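Local coordinates for protein MAU2 chromatid cohesion factor homolog (Saccharomyces cerevisiae, PDB 4XDN) that partners with Scc2 in the complex needed to bring cohesin onto chromosomes, and so takes part in sister chromatid cohesion, at residues A[591-594]-A[595-598]; A[598-601]-A[602-605]; A[607-610]-A[611-615]. All coordinates share one frame; numbering follows the deposited sequence.

Contact 1: residues A[591-594]-A[595-598]; sequences FDMC and RQQG
Two first torsions bring Arg595 and Gln596 back against the carbonyls of Asp592 and Met593. In Arg595, CG sits between its own N and carbonyl carbon (chi1 77°), which lays the start of the chain over Asp592: CG lies 3.3 Å from Asp592 O, and CB and CD border the same oxygen. Gln596 instead holds CG opposite its carbonyl carbon (chi1 -59°), which puts CG 3.2 Å from Met593 O; the bend at chi2 then turns the amide.

Both carbonyls also receive backbone N-H groups. The bond from Arg595 N to Asp592 O is weak at 3.3 Å, although nearly straight. Gln596 N to Met593 O is shorter, 3.1 Å, with the donor well above the carbonyl plane, 40° out of it. Both bonds span three residues, as in a 3-10-like turn, rather than the four of an alpha helix.

Beyond the backbone the side chains meet loosely. The methyl CE of Met593 approaches Gln596 OE1 at 4.1 Å, a van der Waals contact. Asp592 OD2 and Arg595 NE stay 4.5 Å apart, too far for a salt bridge, so any attraction there is probably modest. On the Arg595 guanidinium, Gln596 NE2 lies over one face, 4.2 Å above the plane.

The stretch is the exit from helix 580-593 into the loop before helix 601-618. Met593 and Cys594 rest on Ile566 of helix 562-575, Gln596 and Gln597 reach Leu562 and Tyr337, and Cys594 also packs on Val603 and Gln604 of helix 601-618.

Contact 2: residues A[598-601]-A[602-605]; sequences GGMR and KVQY
The start of helix 601-618, with Met600 in the N-cap position, is the element formed here: a Gly-Gly turn delivers the chain into the first helical turn, where Met600 and Arg601 meet Gln604 and Tyr605. Gly599 makes the entry with a positive phi of 77°, a conformation that favours glycine.

Two backbone bonds with four-residue spacing establish the helix. Gln604 N donates to Met600 O at 2.8 Å, and Tyr605 N donates to Arg601 O at 2.9 Å with an N-H...O angle of 143°, so less straight than the Gln604 bond. The same carbonyls are flanked by carbon: Gln604 CB lies 3.3 Å from Met600 O, and Tyr605 CB borders Arg601 O.

A methionine has no side-chain oxygen with which to cap the first turn. Its chain bends at every torsion instead, and CE ends 4.3 Å from Val603 CG1, a loose apolar contact on the buried side, where Met600 also packs on Leu563 and Ile566 of helix 562-575.

The polar ends of this turn point to different partners. With CG opposite its backbone N (chi1 -167°) and the rest of the chain extended, Gln604 reaches Phe591 O, to which its NE2 is hydrogen-bonded. Lys602 and Tyr605 face the chain of another protein: Lys602 NZ forms a salt bridge with an acidic side chain of that other chain, and Tyr605 OH hydrogen-bonds to the backbone of the same partner chain. Helix 601-618 thus contributes directly to a protein-protein interface.

A water also links the turn to the helix, donating to Gly599 O at 2.6 Å and accepting from Val603 N at 3.2 Å.

Contact 3: residues A[607-610]-A[611-615]; sequences IGIW and HLMNC
Ile607 meets His611 through its carbonyl, O accepting from His611 N at 2.9 Å. Gly608 O takes Leu612 N at the same length, and Leu612 CB lies against that oxygen. At Ile609 the backbone bond from Met613 N is longer, 3.2 Å. The side chains here run side by side: bends at chi2 and chi3 fold Met613 back until CE is 4.1 Å from Ile609 CG2.

Trp610 O accepts Asn614 N with an almost straight N-H...O angle of 167°. Its indole, placed opposite the backbone N (chi1 176°), passes under the Asn614 amide. ND2 sits over one ring face, 3.3 Å above the plane and offset toward the rim, with ring and amide planes 82° apart. Asn614 ND2 is also weakly hydrogen-bonded to Ser587 OG, which is also hydrogen-bonded to His611 ND1. The indole also meets the Tyr570 ring of helix 562-575 edge-to-face. Replacing Trp610 with an alanine would probably open a gap beneath the Asn614 amide, letting it turn, and deprive Tyr570 of its ring partner.

The stretch packs on helices 562-575, 580-593 and 621-638, and Ile609, Leu612 and Met613 also meet the chain of another protein. Successive i to i+4 bonds define a regular alpha helix, here the middle of helix 601-618, packed among its neighbours in an all-helical array.

The three contacts run in series along the chain: contact 1 leaves helix 580-593, contact 2 begins at the shared Gly598 and enters helix 601-618, and contact 3 continues that helix. Centres of contacts 1 and 2 lie about 7 Å apart, and contact 3 is about 15 Å from contact 1 and 14 Å from contact 2. Together the contacts trace a helical hairpin at one end of the elongated chain. Phe591 of contact 1 packs its CE1 on Gly608 CA of contact 3 at 3.3 Å, joining the two helices of the hairpin. Contacts 2 and 3 also touch the chain of another protein, consistent with the loop orienting a helix that forms part of that interface.

Contact 1: residues A[591-594]-A[595-598]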
loop_
_atom_site.group_PDB
_atom_site.type_symbol
_atom_site.label_atom_id
_atom_site.label_comp_id
_atom_site.label_asym_id
_atom_site.label_seq_id
_atom_site.Cartn_x
_atom_site.Cartn_y
_atom_site.Cartn_z
ATOM N N PHE A 591 19.690 5.347 -31.975
ATOM C CA PHE A 591 20.941 6.051 -31.727
ATOM C C PHE A 591 20.675 7.416 -31.108
ATOM O O PHE A 591 21.264 7.775 -30.086
ATOM C CB PHE A 591 21.719 6.201 -33.044
ATOM C CG PHE A 591 23.193 6.482 -32.878
ATOM C CD1 PHE A 591 23.902 6.014 -31.782
ATOM C CD2 PHE A 591 23.875 7.205 -33.847
ATOM C CE1 PHE A 591 25.256 6.273 -31.652
ATOM C CE2 PHE A 591 25.227 7.467 -33.721
ATOM C CZ PHE A 591 25.919 7.000 -32.626
ATOM N N ASP A 592 19.768 8.165 -31.725
ATOM C CA ASP A 592 19.482 9.524 -31.292
ATOM C C ASP A 592 18.692 9.558 -29.984
ATOM O O ASP A 592 18.858 10.475 -29.186
ATOM C CB ASP A 592 18.714 10.277 -32.379
ATOM C CG ASP A 592 18.515 11.743 -32.042
ATOM O OD1 ASP A 592 19.446 12.539 -32.281
ATOM O OD2 ASP A 592 17.431 12.099 -31.537
ATOM N N MET A 593 17.843 8.557 -29.766
ATOM C CA MET A 593 16.971 8.523 -28.590
ATOM C C MET A 593 17.759 8.503 -27.279
ATOM O O MET A 593 17.308 9.044 -26.272
ATOM C CB MET A 593 16.051 7.299 -28.645
ATOM C CG MET A 593 14.862 7.426 -29.595
ATOM S SD MET A 593 13.344 7.988 -28.801
ATOM C CE MET A 593 13.607 9.759 -28.730
ATOM N N CYS A 594 18.935 7.882 -27.305
ATOM C CA CYS A 594 19.751 7.697 -26.106
ATOM C C CYS A 594 20.119 9.001 -25.397
ATOM O O CYS A 594 20.468 8.988 -24.217
ATOM C CB CYS A 594 21.038 6.949 -26.463
ATOM S SG CYS A 594 20.811 5.209 -26.895
ATOM N N ARG A 595 20.044 10.121 -26.107
ATOM C CA ARG A 595 20.491 11.397 -25.552
ATOM C C ARG A 595 19.526 11.956 -24.509
ATOM O O ARG A 595 19.878 12.861 -23.752
ATOM C CB ARG A 595 20.682 12.425 -26.671
ATOM C CG ARG A 595 19.390 13.026 -27.213
ATOM C CD ARG A 595 19.673 13.999 -28.344
ATOM N NE ARG A 595 18.715 15.102 -28.372
ATOM C CZ ARG A 595 18.645 16.057 -27.446
ATOM N NH1 ARG A 595 19.467 16.043 -26.403
ATOM N NH2 ARG A 595 17.744 17.025 -27.555
ATOM N N GLN A 596 18.313 11.415 -24.470
ATOM C CA GLN A 596 17.244 11.984 -23.653
ATOM C C GLN A 596 17.461 11.782 -22.151
ATOM O O GLN A 596 16.881 12.504 -21.341
ATOM C CB GLN A 596 15.900 11.380 -24.065
ATOM C CG GLN A 596 15.523 11.608 -25.522
ATOM C CD GLN A 596 14.796 12.919 -25.743
ATOM O OE1 GLN A 596 13.620 12.932 -26.111
ATOM N NE2 GLN A 596 15.490 14.029 -25.527
ATOM N N GLN A 597 18.291 10.808 -21.785
ATOM C CA GLN A 597 18.590 10.534 -20.380
ATOM C C GLN A 597 20.076 10.271 -20.171
ATOM O O GLN A 597 20.761 9.792 -21.074
ATOM C CB GLN A 597 17.780 9.333 -19.876
ATOM C CG GLN A 597 16.282 9.578 -19.800
ATOM C CD GLN A 597 15.500 8.329 -19.421
ATOM O OE1 GLN A 597 16.076 7.274 -19.153
ATOM N NE2 GLN A 597 14.179 8.446 -19.397
ATOM N N GLY A 598 20.566 10.584 -18.975
ATOM C CA GLY A 598 21.946 10.306 -18.620
ATOM C C GLY A 598 22.157 8.825 -18.364
ATOM O O GLY A 598 21.195 8.074 -18.221
#

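Contact 2: residues A[598-601]-A[602-605]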
loop_
_atom_site.group_PDB
_atom_site.type_symbol
_atom_site.label_atom_id
_atom_site.label_comp_id
_atom_site.label_asym_id
_atom_site.label_seq_id
_atom_site.Cartn_x
_atom_site.Cartn_y
_atom_site.Cartn_z
ATOM N N GLY A 598 20.566 10.584 -18.975
ATOM C CA GLY A 598 21.946 10.306 -18.620
ATOM C C GLY A 598 22.157 8.825 -18.364
ATOM O O GLY A 598 21.195 8.074 -18.221
ATOM N N GLY A 599 23.417 8.402 -18.312
ATOM C CA GLY A 599 23.748 7.008 -18.060
ATOM C C GLY A 599 23.565 6.103 -19.269
ATOM O O GLY A 599 23.685 4.885 -19.157
ATOM N N MET A 600 23.292 6.699 -20.425
ATOM C CA MET A 600 22.962 5.946 -21.635
ATOM C C MET A 600 24.111 5.865 -22.647
ATOM O O MET A 600 23.914 5.411 -23.771
ATOM C CB MET A 600 21.744 6.580 -22.315
ATOM C CG MET A 600 20.459 6.470 -21.508
ATOM S SD MET A 600 19.808 4.793 -21.501
ATOM C CE MET A 600 19.074 4.710 -23.133
ATOM N N ARG A 601 25.304 6.294 -22.252
ATOM C CA ARG A 601 26.411 6.422 -23.199
ATOM C C ARG A 601 26.933 5.081 -23.713
ATOM O O ARG A 601 27.271 4.955 -24.892
ATOM C CB ARG A 601 27.555 7.209 -22.560
ATOM C CG ARG A 601 27.320 8.709 -22.556
ATOM C CD ARG A 601 28.292 9.424 -21.641
ATOM N NE ARG A 601 28.173 10.875 -21.748
ATOM C CZ ARG A 601 28.734 11.737 -20.905
ATOM N NH1 ARG A 601 29.454 11.297 -19.880
ATOM N NH2 ARG A 601 28.571 13.041 -21.084
ATOM N N LYS A 602 27.005 4.082 -22.839
ATOM C CA LYS A 602 27.505 2.774 -23.244
ATOM C C LYS A 602 26.463 2.045 -24.086
ATOM O O LYS A 602 26.809 1.324 -25.021
ATOM C CB LYS A 602 27.896 1.942 -22.023
ATOM C CG LYS A 602 29.220 2.371 -21.411
ATOM C CD LYS A 602 29.543 1.595 -20.148
ATOM C CE LYS A 602 30.880 2.031 -19.565
ATOM N NZ LYS A 602 31.207 1.314 -18.305
ATOM N N VAL A 603 25.190 2.245 -23.761
ATOM C CA VAL A 603 24.105 1.719 -24.581
ATOM C C VAL A 603 24.149 2.372 -25.962
ATOM O O VAL A 603 24.054 1.693 -26.986
ATOM C CB VAL A 603 22.722 1.959 -23.918
ATOM C CG1 VAL A 603 21.580 1.668 -24.890
ATOM C CG2 VAL A 603 22.577 1.106 -22.661
ATOM N N GLN A 604 24.308 3.695 -25.979
ATOM C CA GLN A 604 24.346 4.454 -27.227
ATOM C C GLN A 604 25.526 4.026 -28.091
ATOM O O GLN A 604 25.428 3.986 -29.318
ATOM C CB GLN A 604 24.426 5.958 -26.941
ATOM C CG GLN A 604 24.154 6.838 -28.159
ATOM C CD GLN A 604 24.213 8.323 -27.837
ATOM O OE1 GLN A 604 24.993 8.753 -26.992
ATOM N NE2 GLN A 604 23.378 9.111 -28.507
ATOM N N TYR A 605 26.642 3.708 -27.443
ATOM C CA TYR A 605 27.840 3.262 -28.145
ATOM C C TYR A 605 27.576 1.948 -28.884
ATOM O O TYR A 605 27.894 1.819 -30.065
ATOM C CB TYR A 605 29.003 3.102 -27.162
ATOM C CG TYR A 605 30.264 2.539 -27.779
ATOM C CD1 TYR A 605 31.113 3.342 -28.530
ATOM C CD2 TYR A 605 30.609 1.204 -27.606
ATOM C CE1 TYR A 605 32.267 2.832 -29.092
ATOM C CE2 TYR A 605 31.759 0.685 -28.162
ATOM C CZ TYR A 605 32.585 1.502 -28.904
ATOM O OH TYR A 605 33.734 0.987 -29.461
HETATM O O HOH W 1 25.090 3.353 -20.710
#

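Contact 3: residues A[607-610]-A[611-615]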
loop_
_atom_site.group_PDB
_atom_site.type_symbol
_atom_site.label_atom_id
_atom_site.label_comp_id
_atom_site.label_asym_id
_atom_site.label_seq_id
_atom_site.Cartn_x
_atom_site.Cartn_y
_atom_site.Cartn_z
ATOM N N ILE A 607 24.652 0.735 -29.699
ATOM C CA ILE A 607 23.699 1.099 -30.742
ATOM C C ILE A 607 24.436 1.771 -31.893
ATOM O O ILE A 607 24.087 1.591 -33.059
ATOM C CB ILE A 607 22.602 2.056 -30.214
ATOM C CG1 ILE A 607 21.894 1.448 -28.993
ATOM C CG2 ILE A 607 21.621 2.421 -31.335
ATOM C CD1 ILE A 607 20.473 0.979 -29.230
ATOM N N GLY A 608 25.454 2.554 -31.555
ATOM C CA GLY A 608 26.241 3.257 -32.550
ATOM C C GLY A 608 26.996 2.310 -33.462
ATOM O O GLY A 608 27.102 2.554 -34.663
ATOM N N ILE A 609 27.526 1.230 -32.893
ATOM C CA ILE A 609 28.225 0.222 -33.683
ATOM C C ILE A 609 27.267 -0.361 -34.714
ATOM O O ILE A 609 27.621 -0.535 -35.877
ATOM C CB ILE A 609 28.793 -0.917 -32.805
ATOM C CG1 ILE A 609 29.827 -0.367 -31.821
ATOM C CG2 ILE A 609 29.429 -2.007 -33.677
ATOM C CD1 ILE A 609 30.303 -1.375 -30.795
ATOM N N TRP A 610 26.050 -0.658 -34.271
ATOM C CA TRP A 610 25.031 -1.230 -35.139
ATOM C C TRP A 610 24.671 -0.266 -36.260
ATOM O O TRP A 610 24.583 -0.653 -37.423
ATOM C CB TRP A 610 23.785 -1.582 -34.326
ATOM C CG TRP A 610 22.648 -2.086 -35.150
ATOM C CD1 TRP A 610 22.714 -2.954 -36.199
ATOM C CD2 TRP A 610 21.268 -1.744 -34.995
ATOM N NE1 TRP A 610 21.457 -3.177 -36.706
ATOM C CE2 TRP A 610 20.551 -2.446 -35.983
ATOM C CE3 TRP A 610 20.567 -0.914 -34.116
ATOM C CZ2 TRP A 610 19.169 -2.345 -36.115
ATOM C CZ3 TRP A 610 19.196 -0.815 -34.249
ATOM C CH2 TRP A 610 18.511 -1.525 -35.242
ATOM N N HIS A 611 24.465 0.995 -35.903
ATOM C CA HIS A 611 24.087 2.004 -36.879
ATOM C C HIS A 611 25.204 2.241 -37.895
ATOM O O HIS A 611 24.935 2.469 -39.073
ATOM C CB HIS A 611 23.725 3.316 -36.186
ATOM C CG HIS A 611 23.177 4.348 -37.120
ATOM N ND1 HIS A 611 21.979 4.188 -37.781
ATOM C CD2 HIS A 611 23.674 5.543 -37.520
ATOM C CE1 HIS A 611 21.757 5.244 -38.544
ATOM N NE2 HIS A 611 22.770 6.080 -38.403
ATOM N N LEU A 612 26.453 2.182 -37.439
ATOM C CA LEU A 612 27.599 2.344 -38.330
ATOM C C LEU A 612 27.617 1.260 -39.405
ATOM O O LEU A 612 27.937 1.537 -40.562
ATOM C CB LEU A 612 28.912 2.315 -37.540
ATOM C CG LEU A 612 30.200 2.372 -38.375
ATOM C CD1 LEU A 612 30.270 3.649 -39.198
ATOM C CD2 LEU A 612 31.427 2.247 -37.484
ATOM N N MET A 613 27.279 0.031 -39.021
ATOM C CA MET A 613 27.215 -1.071 -39.976
ATOM C C MET A 613 26.182 -0.763 -41.046
ATOM O O MET A 613 26.462 -0.859 -42.240
ATOM C CB MET A 613 26.861 -2.391 -39.285
ATOM C CG MET A 613 27.871 -2.862 -38.253
ATOM S SD MET A 613 29.562 -2.894 -38.869
ATOM C CE MET A 613 30.371 -1.856 -37.647
ATOM N N ASN A 614 24.989 -0.385 -40.606
ATOM C CA ASN A 614 23.900 -0.073 -41.517
ATOM C C ASN A 614 24.278 1.066 -42.466
ATOM O O ASN A 614 23.892 1.066 -43.633
ATOM C CB ASN A 614 22.644 0.276 -40.721
ATOM C CG ASN A 614 22.235 -0.834 -39.767
ATOM O OD1 ASN A 614 22.392 -2.018 -40.067
ATOM N ND2 ASN A 614 21.719 -0.456 -38.606
ATOM N N CYS A 615 25.041 2.028 -41.961
ATOM C CA CYS A 615 25.577 3.092 -42.801
ATOM C C CYS A 615 26.583 2.523 -43.793
ATOM O O CYS A 615 26.554 2.849 -44.979
ATOM C CB CYS A 615 26.241 4.175 -41.949
ATOM S SG CYS A 615 25.101 5.166 -40.961
#